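Side-chain contacts in similar to N-acetyltransferase (Staphylococcus aureus subsp. aureus, PDB 4MBU), which probably transfers an acetyl group from acetyl-coenzyme A to an amine, as a member of the Gcn5-related N-acetyltransferase (GNAT) family: residues F56-E59 and V64-F67; E11-I16 and A43-K48; A29-K34 and G121-N126. All blocks are in the same frame, centred on the assembly; numbering follows the deposited sequence.

Contact 1 of 3, residues F56-E59 and V64-F67; sequences FVFE and VLGF
F58 and G66 form the hydrogen-bonded pair of two antiparallel strands, 56-59 and 64-67, whose axes come within 4.5 Å and whose directions differ by 150°. F58 N donates to G66 O at 2.9 Å. The return bonds converge on a single oxygen: F58 O accepts from L65 N at 2.7 Å, almost end-on to the carbonyl, and from G66 N at 3.1 Å, in the carbonyl plane on a lone pair. Two successive residues, L65 and G66, thus face one, and the register slips by a residue before E59 pairs with V64. The flanking pair V57 and F67 is non-hydrogen-bonded, and F67 CA makes a CA-H...O contact with F56 O.

V57, V64 and F67 share one face of the sheet. V57 CG1 touches both neighbours, 3.9 Å from F67 CB and 4.1 Å from V64 CG1; with CG1 anti to the carbonyl carbon (chi1 -64°) this methyl reaches both. F67 touches V57 through CB, while its ring runs on to meet that of Y88 on the next strand. Helix 13-26 covers this side, with I16 on V57 and F67, and A15 on V64. On the other face, F58 CG stands anti to the backbone N (chi1 179°), which lays the ring beside its own carbonyl carbon, where CD2 meets L65 CB at 4.1 Å, near the ring plane. I98 and Q101 of helix 98-112 pack against the same ring. E59, on the face of V57 and V64, makes a salt bridge through OE2 with R6 of strand 3-7. The arrangement is a classic beta bulge in the hairpin 55-60/63-72, part of the central mixed sheet of the GNAT fold with helices against both faces.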
loop_
_atom_site.group_PDB
_atom_site.type_symbol
_atom_site.label_atom_id
_atom_site.label_comp_id
_atom_site.label_asym_id
_atom_site.label_seq_id
_atom_site.Cartn_x
_atom_site.Cartn_y
_atom_site.Cartn_z
ATOM N N PHE A 56 5.943 23.505 15.136
ATOM C CA PHE A 56 5.126 24.532 14.515
ATOM C C PHE A 56 3.691 24.351 14.964
ATOM O O PHE A 56 3.250 23.233 15.204
ATOM C CB PHE A 56 5.216 24.443 12.989
ATOM C CG PHE A 56 6.610 24.619 12.461
ATOM C CD1 PHE A 56 7.232 25.865 12.512
ATOM C CD2 PHE A 56 7.299 23.545 11.916
ATOM C CE1 PHE A 56 8.515 26.033 12.024
ATOM C CE2 PHE A 56 8.587 23.701 11.433
ATOM C CZ PHE A 56 9.195 24.949 11.483
ATOM N N VAL A 57 2.978 25.459 15.101
ATOM C CA VAL A 57 1.547 25.435 15.341
ATOM C C VAL A 57 0.837 26.209 14.239
ATOM O O VAL A 57 1.371 27.184 13.677
ATOM C CB VAL A 57 1.153 26.019 16.726
ATOM C CG1 VAL A 57 1.726 25.172 17.850
ATOM C CG2 VAL A 57 1.611 27.468 16.854
ATOM N N PHE A 58 -0.359 25.732 13.920
ATOM C CA PHE A 58 -1.318 26.469 13.131
ATOM C C PHE A 58 -2.275 27.076 14.125
ATOM O O PHE A 58 -2.956 26.345 14.909
ATOM C CB PHE A 58 -2.097 25.551 12.199
ATOM C CG PHE A 58 -3.118 26.265 11.377
ATOM C CD1 PHE A 58 -2.823 26.664 10.084
ATOM C CD2 PHE A 58 -4.374 26.545 11.894
ATOM C CE1 PHE A 58 -3.760 27.329 9.323
ATOM C CE2 PHE A 58 -5.319 27.213 11.140
ATOM C CZ PHE A 58 -5.012 27.604 9.849
ATOM N N GLU A 59 -2.320 28.408 14.064
ATOM C CA GLU A 59 -3.126 29.241 14.942
ATOM C C GLU A 59 -4.113 30.062 14.113
ATOM O O GLU A 59 -3.744 30.651 13.092
ATOM C CB GLU A 59 -2.211 30.165 15.755
ATOM C CG GLU A 59 -2.931 31.169 16.644
ATOM C CD GLU A 59 -1.970 32.092 17.389
ATOM O OE1 GLU A 59 -1.412 33.012 16.757
ATOM O OE2 GLU A 59 -1.765 31.896 18.605
ATOM N N VAL A 64 -4.899 27.791 18.840
ATOM C CA VAL A 64 -4.037 26.763 18.266
ATOM C C VAL A 64 -4.879 25.562 17.806
ATOM O O VAL A 64 -5.414 24.810 18.629
ATOM C CB VAL A 64 -2.967 26.301 19.280
ATOM C CG1 VAL A 64 -2.224 25.054 18.774
ATOM C CG2 VAL A 64 -1.983 27.433 19.580
ATOM N N LEU A 65 -4.984 25.382 16.491
ATOM C CA LEU A 65 -5.818 24.320 15.931
ATOM C C LEU A 65 -4.985 23.152 15.437
ATOM O O LEU A 65 -5.530 22.109 15.053
ATOM C CB LEU A 65 -6.689 24.850 14.787
ATOM C CG LEU A 65 -7.601 26.033 15.146
ATOM C CD1 LEU A 65 -8.481 26.428 13.964
ATOM C CD2 LEU A 65 -8.458 25.727 16.372
ATOM N N GLY A 66 -3.666 23.318 15.404
ATOM C CA GLY A 66 -2.855 22.163 15.042
ATOM C C GLY A 66 -1.401 22.344 15.395
ATOM O O GLY A 66 -0.960 23.477 15.597
ATOM N N PHE A 67 -0.654 21.244 15.478
ATOM C CA PHE A 67 0.793 21.343 15.688
ATOM C C PHE A 67 1.541 20.231 14.973
ATOM O O PHE A 67 0.934 19.253 14.545
ATOM C CB PHE A 67 1.156 21.420 17.177
ATOM C CG PHE A 67 1.165 20.099 17.884
ATOM C CD1 PHE A 67 -0.010 19.560 18.397
ATOM C CD2 PHE A 67 2.364 19.411 18.079
ATOM C CE1 PHE A 67 0.005 18.330 19.074
ATOM C CE2 PHE A 67 2.387 18.192 18.756
ATOM C CZ PHE A 67 1.208 17.648 19.249
#

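Contact 2 of 3, residues E11-I16 and A43-K48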
loop_
_atom_site.group_PDB
_atom_site.type_symbol
_atom_site.label_atom_id
_atom_site.label_comp_id
_atom_site.label_asym_id
_atom_site.label_seq_id
_atom_site.Cartn_x
_atom_site.Cartn_y
_atom_site.Cartn_z
ATOM N N GLU A 11 3.386 29.048 25.960
ATOM C CA GLU A 11 1.977 29.393 26.134
ATOM C C GLU A 11 1.040 28.594 25.221
ATOM O O GLU A 11 -0.182 28.655 25.378
ATOM C CB GLU A 11 1.747 30.899 25.935
ATOM C CG GLU A 11 2.872 31.640 25.204
ATOM C CD GLU A 11 4.074 31.931 26.096
ATOM O OE1 GLU A 11 5.217 31.883 25.588
ATOM O OE2 GLU A 11 3.877 32.212 27.302
ATOM N N ASP A 12 1.608 27.842 24.280
ATOM C CA ASP A 12 0.808 27.004 23.393
ATOM C C ASP A 12 0.566 25.603 23.979
ATOM O O ASP A 12 -0.373 24.904 23.580
ATOM C CB ASP A 12 1.501 26.878 22.031
ATOM C CG ASP A 12 1.661 28.213 21.323
ATOM O OD1 ASP A 12 0.796 29.100 21.491
ATOM O OD2 ASP A 12 2.659 28.368 20.585
ATOM N N LEU A 13 1.408 25.212 24.936
ATOM C CA LEU A 13 1.476 23.815 25.377
ATOM C C LEU A 13 0.134 23.220 25.826
ATOM O O LEU A 13 -0.224 22.095 25.441
ATOM C CB LEU A 13 2.572 23.627 26.437
ATOM C CG LEU A 13 3.993 23.821 25.895
ATOM C CD1 LEU A 13 5.034 23.613 26.973
ATOM C CD2 LEU A 13 4.282 22.881 24.726
ATOM N N ASN A 14 -0.631 23.978 26.602
ATOM C CA ASN A 14 -1.923 23.476 27.060
ATOM C C ASN A 14 -2.793 23.078 25.874
ATOM O O ASN A 14 -3.296 21.947 25.827
ATOM C CB ASN A 14 -2.623 24.487 27.965
ATOM C CG ASN A 14 -2.012 24.532 29.350
ATOM O OD1 ASN A 14 -1.221 25.420 29.662
ATOM N ND2 ASN A 14 -2.365 23.561 30.184
ATOM N N ALA A 15 -2.893 23.970 24.884
ATOM C CA ALA A 15 -3.676 23.680 23.679
ATOM C C ALA A 15 -3.104 22.430 23.031
ATOM O O ALA A 15 -3.830 21.467 22.737
ATOM C CB ALA A 15 -3.619 24.853 22.717
ATOM N N ILE A 16 -1.779 22.418 22.886
ATOM C CA ILE A 16 -1.105 21.288 22.254
ATOM C C ILE A 16 -1.473 20.028 23.025
ATOM O O ILE A 16 -1.914 19.031 22.430
ATOM C CB ILE A 16 0.431 21.506 22.159
ATOM C CG1 ILE A 16 0.743 22.470 21.003
ATOM C CG2 ILE A 16 1.172 20.182 21.960
ATOM C CD1 ILE A 16 2.169 23.016 20.989
ATOM N N ALA A 43 8.359 19.055 29.496
ATOM C CA ALA A 43 9.670 18.420 29.362
ATOM C C ALA A 43 9.969 18.135 27.886
ATOM O O ALA A 43 11.101 18.308 27.419
ATOM C CB ALA A 43 9.730 17.134 30.177
ATOM N N TRP A 44 8.943 17.686 27.165
ATOM C CA TRP A 44 9.034 17.442 25.726
ATOM C C TRP A 44 9.453 18.717 24.988
ATOM O O TRP A 44 10.396 18.706 24.194
ATOM C CB TRP A 44 7.689 16.906 25.217
ATOM C CG TRP A 44 7.512 16.838 23.715
ATOM C CD1 TRP A 44 7.823 15.788 22.887
ATOM C CD2 TRP A 44 6.938 17.847 22.877
ATOM N NE1 TRP A 44 7.481 16.093 21.587
ATOM C CE2 TRP A 44 6.940 17.354 21.555
ATOM C CE3 TRP A 44 6.433 19.130 23.117
ATOM C CZ2 TRP A 44 6.456 18.097 20.481
ATOM C CZ3 TRP A 44 5.945 19.863 22.051
ATOM C CH2 TRP A 44 5.962 19.347 20.749
ATOM N N PHE A 45 8.767 19.816 25.282
ATOM C CA PHE A 45 9.069 21.121 24.693
ATOM C C PHE A 45 10.495 21.590 24.997
ATOM O O PHE A 45 11.211 22.067 24.105
ATOM C CB PHE A 45 8.057 22.166 25.178
ATOM C CG PHE A 45 8.285 23.541 24.616
ATOM C CD1 PHE A 45 7.798 23.880 23.365
ATOM C CD2 PHE A 45 8.965 24.503 25.347
ATOM C CE1 PHE A 45 7.994 25.151 22.841
ATOM C CE2 PHE A 45 9.163 25.773 24.830
ATOM C CZ PHE A 45 8.679 26.094 23.573
ATOM N N GLU A 46 10.909 21.453 26.253
ATOM C CA GLU A 46 12.247 21.882 26.654
ATOM C C GLU A 46 13.308 21.044 25.948
ATOM O O GLU A 46 14.325 21.568 25.491
ATOM C CB GLU A 46 12.414 21.797 28.175
ATOM C CG GLU A 46 11.640 22.854 28.961
ATOM C CD GLU A 46 11.857 22.739 30.464
ATOM O OE1 GLU A 46 12.668 21.885 30.889
ATOM O OE2 GLU A 46 11.218 23.503 31.221
ATOM N N THR A 47 13.053 19.743 25.852
ATOM C CA THR A 47 13.943 18.822 25.144
ATOM C C THR A 47 14.072 19.167 23.653
ATOM O O THR A 47 15.182 19.174 23.100
ATOM C CB THR A 47 13.460 17.372 25.306
ATOM O OG1 THR A 47 13.527 17.011 26.691
ATOM C CG2 THR A 47 14.316 16.413 24.487
ATOM N N LYS A 48 12.940 19.449 23.007
ATOM C CA LYS A 48 12.940 19.882 21.607
ATOM C C LYS A 48 13.732 21.178 21.463
ATOM O O LYS A 48 14.437 21.374 20.474
ATOM C CB LYS A 48 11.504 20.086 21.097
ATOM C CG LYS A 48 10.718 18.796 20.842
ATOM C CD LYS A 48 10.814 18.395 19.388
ATOM C CE LYS A 48 10.238 17.010 19.126
ATOM N NZ LYS A 48 10.559 16.599 17.719
#
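L13 holds CG anti to its carbonyl carbon (chi1 -67°) and F45 holds CG anti to its backbone N (chi1 -180°), which turns the leucine fork and the base of the phenylalanine side chain toward each other between two helices. The fork straddles that base: F45 CB lies 3.8 Å from L13 CD1 and 3.9 Å from L13 CD2. The two side chains cross at about a right angle. L13 CD2 also lies 3.9 Å from F45 CD1; both methyls thus meet CB and the near part of the ring.

W44 meets the same methyl more loosely: L13 CD2 lies 4.4 Å from W44 CZ3, at the edge of the indole and near its plane. One face of that indole is met near its rim by K48 CG, and R41 adds a cation-pi interaction. K48 continues to a salt bridge with E53, so its aliphatic part packs while its charge is paired. I55 on strand 55-60 touches W44, F45 and K48, linking the helix to the sheet beneath. Before L13, D12 is held by a salt bridge to R6. The contact is thus apolar helix-to-helix packing between 13-26 and 38-50, the pair of helices that follows the first strand of the GNAT fold.

Contact 3 of 3, residues A29-K34 and G121-N126; sequences AVYTYK and GIDASN. With CD (cadmium ion), chain G.
A buried tyrosine-aspartate hydrogen bond, Y31 to D123, ties the loop between helices 13-26 and 38-50 to the C-terminal end of strand 117-123. Y31 OH donates at 2.7 Å to the anti lone pair of D123 OD1, the one away from OD2. D123 OD1 sits at the edge of the Y31 ring, near its plane, while ring and carboxylate planes are 69° apart. D123 sets CG anti to its backbone N (chi1 -172°), which sends the carboxylate toward the loop. Its OD2 accepts from S125 N at 3.1 Å from above the carboxylate plane, an Asx turn, so both oxygens are engaged and the group's rotation is restrained. N126 N bonds to D123 O in a type I turn, and N126 then caps helix 127-135.

Y31 is the centre of an inverse gamma turn, and its ring also meets Y79 of the second subunit, so this loop lies at a subunit interface. Beside the direct bond, water 1 spans the two segments, donating to A29 O at 2.9 Å and G121 O at 3.2 Å. G121 O is also a ligand of a cadmium ion at 2.5 Å, and water 2, another ligand of the metal, accepts from G121 N. The arrangement is a tyrosine-aspartate hydrogen bond that joins the loop between the first two helices of the GNAT fold to the Asx turn ending strand 117-123.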
loop_
_atom_site.group_PDB
_atom_site.type_symbol
_atom_site.label_atom_id
_atom_site.label_comp_id
_atom_site.label_asym_id
_atom_site.label_seq_id
_atom_site.Cartn_x
_atom_site.Cartn_y
_atom_site.Cartn_z
ATOM N N ALA A 29 -3.751 7.375 16.171
ATOM C CA ALA A 29 -2.739 8.305 15.685
ATOM C C ALA A 29 -1.529 8.351 16.630
ATOM O O ALA A 29 -0.430 8.732 16.229
ATOM C CB ALA A 29 -3.338 9.695 15.514
ATOM N N VAL A 30 -1.751 7.969 17.887
ATOM C CA VAL A 30 -0.684 7.854 18.877
ATOM C C VAL A 30 -0.770 6.458 19.485
ATOM O O VAL A 30 -1.806 6.097 20.059
ATOM C CB VAL A 30 -0.852 8.888 20.011
ATOM C CG1 VAL A 30 0.383 8.899 20.904
ATOM C CG2 VAL A 30 -1.088 10.284 19.446
ATOM N N TYR A 31 0.294 5.663 19.345
ATOM C CA TYR A 31 0.316 4.318 19.923
ATOM C C TYR A 31 0.560 4.396 21.445
ATOM O O TYR A 31 1.497 3.796 21.983
ATOM C CB TYR A 31 1.365 3.422 19.239
ATOM C CG TYR A 31 0.982 2.869 17.861
ATOM C CD1 TYR A 31 0.035 3.505 17.064
ATOM C CD2 TYR A 31 1.567 1.700 17.369
ATOM C CE1 TYR A 31 -0.309 3.002 15.808
ATOM C CE2 TYR A 31 1.231 1.190 16.100
ATOM C CZ TYR A 31 0.290 1.855 15.334
ATOM O OH TYR A 31 -0.069 1.379 14.082
ATOM N N THR A 32 -0.301 5.146 22.130
ATOM C CA THR A 32 -0.198 5.358 23.573
ATOM C C THR A 32 -1.580 5.093 24.160
ATOM O O THR A 32 -2.587 5.251 23.470
ATOM C CB THR A 32 0.253 6.796 23.880
ATOM O OG1 THR A 32 1.566 7.006 23.345
ATOM C CG2 THR A 32 0.302 7.068 25.392
ATOM N N TYR A 33 -1.644 4.672 25.417
ATOM C CA TYR A 33 -2.936 4.394 26.027
ATOM C C TYR A 33 -3.403 5.514 26.954
ATOM O O TYR A 33 -4.567 5.912 26.897
ATOM C CB TYR A 33 -2.898 3.065 26.788
ATOM C CG TYR A 33 -2.478 1.871 25.958
ATOM C CD1 TYR A 33 -3.287 1.381 24.942
ATOM C CD2 TYR A 33 -1.276 1.217 26.211
ATOM C CE1 TYR A 33 -2.899 0.263 24.183
ATOM C CE2 TYR A 33 -0.881 0.114 25.462
ATOM C CZ TYR A 33 -1.699 -0.356 24.451
ATOM O OH TYR A 33 -1.311 -1.463 23.717
ATOM N N LYS A 34 -2.493 6.006 27.799
ATOM C CA LYS A 34 -2.819 6.976 28.849
ATOM C C LYS A 34 -2.582 8.416 28.409
ATOM O O LYS A 34 -1.582 8.706 27.744
ATOM C CB LYS A 34 -1.963 6.714 30.093
ATOM C CG LYS A 34 -2.292 5.434 30.853
ATOM C CD LYS A 34 -1.262 5.189 31.959
ATOM C CE LYS A 34 -1.451 3.835 32.652
ATOM N NZ LYS A 34 -2.593 3.812 33.618
ATOM N N GLY A 121 5.465 7.586 10.067
ATOM C CA GLY A 121 4.831 6.354 10.504
ATOM C C GLY A 121 3.335 6.603 10.552
ATOM O O GLY A 121 2.868 7.354 11.379
ATOM N N ILE A 122 2.569 6.002 9.655
ATOM C CA ILE A 122 1.141 6.280 9.601
ATOM C C ILE A 122 0.380 4.981 9.817
ATOM O O ILE A 122 0.670 3.983 9.155
ATOM C CB ILE A 122 0.748 6.840 8.218
ATOM C CG1 ILE A 122 1.595 8.059 7.842
ATOM C CG2 ILE A 122 -0.723 7.199 8.177
ATOM C CD1 ILE A 122 1.329 8.544 6.416
ATOM N N ASP A 123 -0.597 4.979 10.723
ATOM C CA ASP A 123 -1.396 3.771 10.934
ATOM C C ASP A 123 -2.069 3.424 9.610
ATOM O O ASP A 123 -2.541 4.322 8.919
ATOM C CB ASP A 123 -2.459 3.998 12.009
ATOM C CG ASP A 123 -3.181 2.717 12.381
ATOM O OD1 ASP A 123 -2.554 1.869 13.057
ATOM O OD2 ASP A 123 -4.359 2.548 11.983
ATOM N N ALA A 124 -2.099 2.147 9.236
ATOM C CA ALA A 124 -2.645 1.775 7.921
ATOM C C ALA A 124 -4.101 2.226 7.754
ATOM O O ALA A 124 -4.582 2.372 6.630
ATOM C CB ALA A 124 -2.513 0.286 7.681
ATOM N N SER A 125 -4.785 2.462 8.873
ATOM C CA SER A 125 -6.178 2.921 8.852
ATOM C C SER A 125 -6.343 4.418 8.610
ATOM O O SER A 125 -7.457 4.877 8.363
ATOM C CB SER A 125 -6.887 2.569 10.159
ATOM O OG SER A 125 -7.317 1.225 10.149
ATOM N N ASN A 126 -5.251 5.177 8.695
ATOM C CA ASN A 126 -5.342 6.636 8.583
ATOM C C ASN A 126 -5.341 7.120 7.138
ATOM O O ASN A 126 -4.339 7.634 6.623
ATOM C CB ASN A 126 -4.241 7.334 9.384
ATOM C CG ASN A 126 -4.555 8.790 9.627
ATOM O OD1 ASN A 126 -5.386 9.372 8.932
ATOM N ND2 ASN A 126 -3.898 9.391 10.623
HETATM CD CD CD G . 3.258 9.207 12.994
HETATM O O HOH W 1 0.834 7.854 13.774
HETATM O O HOH W 2 5.591 9.504 12.104
#

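Contacts 1 and 2 are neighbours that touch: helix 13-26 lies against the hairpin, and helix 38-50 leads directly into strand 55-60. Contact 3 lies apart, its centre about 20 Å from the centres of both, although it reaches the same sheet as contact 1. All three are buried, but their chemistry differs with place. Backbone hydrogen bonds dominate within the sheet at 56-59/64-67, and purely apolar side chains join the helices at 11-16/43-48. At 29-34/121-126, a polar bond and a water bridge tie a loop to a strand end, where a metal and a second subunit come close.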